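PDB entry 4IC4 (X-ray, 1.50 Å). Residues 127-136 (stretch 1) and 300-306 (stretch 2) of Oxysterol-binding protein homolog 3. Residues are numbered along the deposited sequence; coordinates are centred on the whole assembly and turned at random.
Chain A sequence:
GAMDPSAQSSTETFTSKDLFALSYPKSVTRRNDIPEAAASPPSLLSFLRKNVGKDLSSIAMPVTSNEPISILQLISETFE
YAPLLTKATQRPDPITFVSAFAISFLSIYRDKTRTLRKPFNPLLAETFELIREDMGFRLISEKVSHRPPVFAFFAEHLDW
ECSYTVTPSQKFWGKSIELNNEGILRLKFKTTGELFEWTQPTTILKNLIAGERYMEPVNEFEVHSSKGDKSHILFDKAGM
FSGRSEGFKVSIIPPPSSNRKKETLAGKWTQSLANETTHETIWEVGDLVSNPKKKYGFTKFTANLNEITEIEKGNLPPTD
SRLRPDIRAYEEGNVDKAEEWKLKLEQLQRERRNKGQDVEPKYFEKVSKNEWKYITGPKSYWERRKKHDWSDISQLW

Stretch 1 (127-136) TFELIREDMG
Stretch 2 (300-306) KFTANLN

No direct hydrogen bond joins these two stretches; their one polar link is a water that accepts from Arg132 NH1 (3.1 Å) and from Asn304 ND2 (3.0 Å). Most of the rest is apolar packing of a strand, 127-132, against the helix that runs on from Lys300, with one ring edge at a carbonyl and one guanidinium over an aromatic ring. Their N-to-C directions lie 125° apart, their axes 11.4 Å at closest approach. Leu130 and Leu305 set the register, CA to CA 7.7 Å.

Extended phi/psi values, from -153/118 at Phe128 to -123/85 at Arg132, point alternate residues toward the helix: Phe128, Leu130 and Arg132. The helix holds about -62/-42 through Lys300-Thr302 and -90/-13 at Asn304 (chi1 m, chi2 -30°), whose CA-to-CB bond points toward the strand.

Phe128 (chi1 t, chi2 63°) brings CZ to 3.9 Å from Leu305 CD2; its edge atom CE1 lies 3.4 Å from Leu305 O. Leu130 (t, p) places CD2 3.7 Å from Phe301 CZ and 4.3 Å from CD2 of Leu305 (m, t). Phe301 (chi1 t, chi2 79°) leaves sideways, yet its ring end reaches the strand, CE1 meeting CE of Met135 (m, t, m) at 3.8 Å.

Arg132 (m, m, m) lays one guanidinium face over Phe301 CE1, 3.7 Å from NH1. A salt bridge orients that group: NE donates to Asp134 OD2 (2.9 Å), NH2 to Asp134 OD1 (2.8 Å).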

# COMPACT_ATOMS: atom_id res chain seq x y z
N THR A 127 2.61 -13.94 0.87
CA THR A 127 2.58 -13.28 -0.42
C THR A 127 1.20 -12.70 -0.70
O THR A 127 0.23 -12.99 0.00
CB THR A 127 2.90 -14.27 -1.56
OG1 THR A 127 2.00 -15.38 -1.50
CG2 THR A 127 4.33 -14.77 -1.44
N PHE A 128 1.13 -11.85 -1.71
CA PHE A 128 -0.15 -11.32 -2.13
C PHE A 128 -0.06 -10.97 -3.60
O PHE A 128 0.75 -10.15 -4.00
CB PHE A 128 -0.57 -10.07 -1.35
CG PHE A 128 -1.86 -9.47 -1.84
CD1 PHE A 128 -3.05 -10.18 -1.75
CD2 PHE A 128 -1.87 -8.20 -2.42
CE1 PHE A 128 -4.24 -9.65 -2.25
CE2 PHE A 128 -3.06 -7.66 -2.92
CZ PHE A 128 -4.25 -8.39 -2.83
N GLU A 129 -0.88 -11.64 -4.40
CA GLU A 129 -0.91 -11.37 -5.82
C GLU A 129 -2.16 -10.55 -6.10
O GLU A 129 -3.15 -10.64 -5.36
CB GLU A 129 -0.97 -12.66 -6.64
CG GLU A 129 -2.29 -13.43 -6.48
CD GLU A 129 -2.54 -14.41 -7.61
OE1 GLU A 129 -3.61 -14.31 -8.25
OE2 GLU A 129 -1.69 -15.29 -7.85
N LEU A 130 -2.12 -9.77 -7.16
CA LEU A 130 -3.27 -8.97 -7.55
C LEU A 130 -3.26 -8.79 -9.06
O LEU A 130 -2.44 -8.06 -9.61
CB LEU A 130 -3.26 -7.60 -6.87
CG LEU A 130 -4.45 -6.70 -7.24
CD1 LEU A 130 -5.76 -7.36 -6.80
CD2 LEU A 130 -4.28 -5.35 -6.58
N ILE A 131 -4.18 -9.49 -9.72
CA ILE A 131 -4.32 -9.41 -11.16
C ILE A 131 -5.55 -8.57 -11.46
O ILE A 131 -6.66 -8.92 -11.06
CB ILE A 131 -4.52 -10.81 -11.78
CG1 ILE A 131 -3.28 -11.67 -11.54
CG2 ILE A 131 -4.80 -10.67 -13.27
CD1 ILE A 131 -3.45 -13.12 -11.97
N ARG A 132 -5.35 -7.45 -12.14
CA ARG A 132 -6.47 -6.58 -12.50
C ARG A 132 -6.49 -6.39 -14.01
O ARG A 132 -5.95 -5.42 -14.54
CB ARG A 132 -6.36 -5.22 -11.80
CG ARG A 132 -6.57 -5.28 -10.29
CD ARG A 132 -7.99 -5.71 -9.92
NE ARG A 132 -8.99 -4.80 -10.47
CZ ARG A 132 -9.90 -4.15 -9.75
NH1 ARG A 132 -9.94 -4.29 -8.43
NH2 ARG A 132 -10.76 -3.34 -10.35
N GLU A 133 -7.11 -7.34 -14.70
CA GLU A 133 -7.21 -7.31 -16.15
C GLU A 133 -7.89 -6.03 -16.64
O GLU A 133 -7.56 -5.51 -17.71
CB GLU A 133 -8.00 -8.53 -16.64
CG GLU A 133 -7.97 -8.73 -18.15
CD GLU A 133 -6.58 -9.03 -18.67
OE1 GLU A 133 -5.70 -8.15 -18.55
OE2 GLU A 133 -6.36 -10.14 -19.20
N ASP A 134 -8.83 -5.52 -15.85
CA ASP A 134 -9.54 -4.30 -16.20
C ASP A 134 -8.60 -3.11 -16.30
O ASP A 134 -8.89 -2.14 -17.01
CB ASP A 134 -10.63 -4.00 -15.17
CG ASP A 134 -10.08 -3.89 -13.76
OD1 ASP A 134 -10.35 -2.87 -13.09
OD2 ASP A 134 -9.39 -4.83 -13.32
N MET A 135 -7.48 -3.16 -15.60
CA MET A 135 -6.50 -2.08 -15.64
C MET A 135 -5.22 -2.51 -16.34
O MET A 135 -4.23 -1.78 -16.36
CB MET A 135 -6.20 -1.57 -14.23
CG MET A 135 -7.39 -0.86 -13.59
SD MET A 135 -7.00 -0.07 -12.02
CE MET A 135 -7.24 -1.43 -10.92
N GLY A 136 -5.24 -3.72 -16.88
CA GLY A 136 -4.11 -4.26 -17.61
C GLY A 136 -2.84 -4.56 -16.83
O GLY A 136 -1.77 -4.62 -17.43
N LYS A 300 -13.77 0.91 -2.58
CA LYS A 300 -14.24 -0.31 -3.22
C LYS A 300 -13.02 -1.17 -3.54
O LYS A 300 -13.08 -2.39 -3.43
CB LYS A 300 -15.03 0.01 -4.49
CG LYS A 300 -16.42 0.53 -4.20
CD LYS A 300 -17.20 0.80 -5.47
CE LYS A 300 -18.60 1.29 -5.14
NZ LYS A 300 -19.38 1.59 -6.37
N PHE A 301 -11.92 -0.53 -3.92
CA PHE A 301 -10.69 -1.25 -4.25
C PHE A 301 -10.20 -2.00 -3.01
O PHE A 301 -9.80 -3.17 -3.09
CB PHE A 301 -9.62 -0.27 -4.74
CG PHE A 301 -8.40 -0.93 -5.33
CD1 PHE A 301 -8.43 -1.43 -6.63
CD2 PHE A 301 -7.22 -1.04 -4.60
CE1 PHE A 301 -7.30 -2.02 -7.20
CE2 PHE A 301 -6.08 -1.63 -5.17
CZ PHE A 301 -6.12 -2.12 -6.46
N THR A 302 -10.23 -1.34 -1.85
CA THR A 302 -9.78 -1.99 -0.62
C THR A 302 -10.64 -3.22 -0.33
O THR A 302 -10.13 -4.28 0.02
CB THR A 302 -9.91 -1.06 0.61
OG1 THR A 302 -9.47 0.25 0.27
CG2 THR A 302 -9.07 -1.60 1.76
N ALA A 303 -11.95 -3.06 -0.47
CA ALA A 303 -12.90 -4.14 -0.22
C ALA A 303 -12.70 -5.34 -1.13
O ALA A 303 -13.08 -6.46 -0.79
CB ALA A 303 -14.32 -3.61 -0.34
N ASN A 304 -12.10 -5.10 -2.29
CA ASN A 304 -11.87 -6.16 -3.26
C ASN A 304 -10.54 -6.89 -3.11
O ASN A 304 -10.35 -7.95 -3.69
CB ASN A 304 -11.98 -5.60 -4.68
CG ASN A 304 -13.41 -5.27 -5.05
OD1 ASN A 304 -14.34 -5.91 -4.55
ND2 ASN A 304 -13.59 -4.29 -5.93
N LEU A 305 -9.64 -6.33 -2.30
CA LEU A 305 -8.32 -6.92 -2.10
C LEU A 305 -8.33 -8.35 -1.57
O LEU A 305 -7.58 -9.21 -2.05
CB LEU A 305 -7.51 -6.04 -1.13
CG LEU A 305 -7.04 -4.68 -1.64
CD1 LEU A 305 -6.56 -3.85 -0.46
CD2 LEU A 305 -5.93 -4.86 -2.68
N ASN A 306 -9.17 -8.61 -0.57
CA ASN A 306 -9.21 -9.93 0.05
C ASN A 306 -10.24 -10.89 -0.52
O ASN A 306 -10.53 -11.91 0.10
CB ASN A 306 -9.43 -9.78 1.56
CG ASN A 306 -8.84 -10.94 2.35
OD1 ASN A 306 -9.43 -11.40 3.34
ND2 ASN A 306 -7.67 -11.40 1.94
O HOH W 1 -12.12 -2.23 -7.62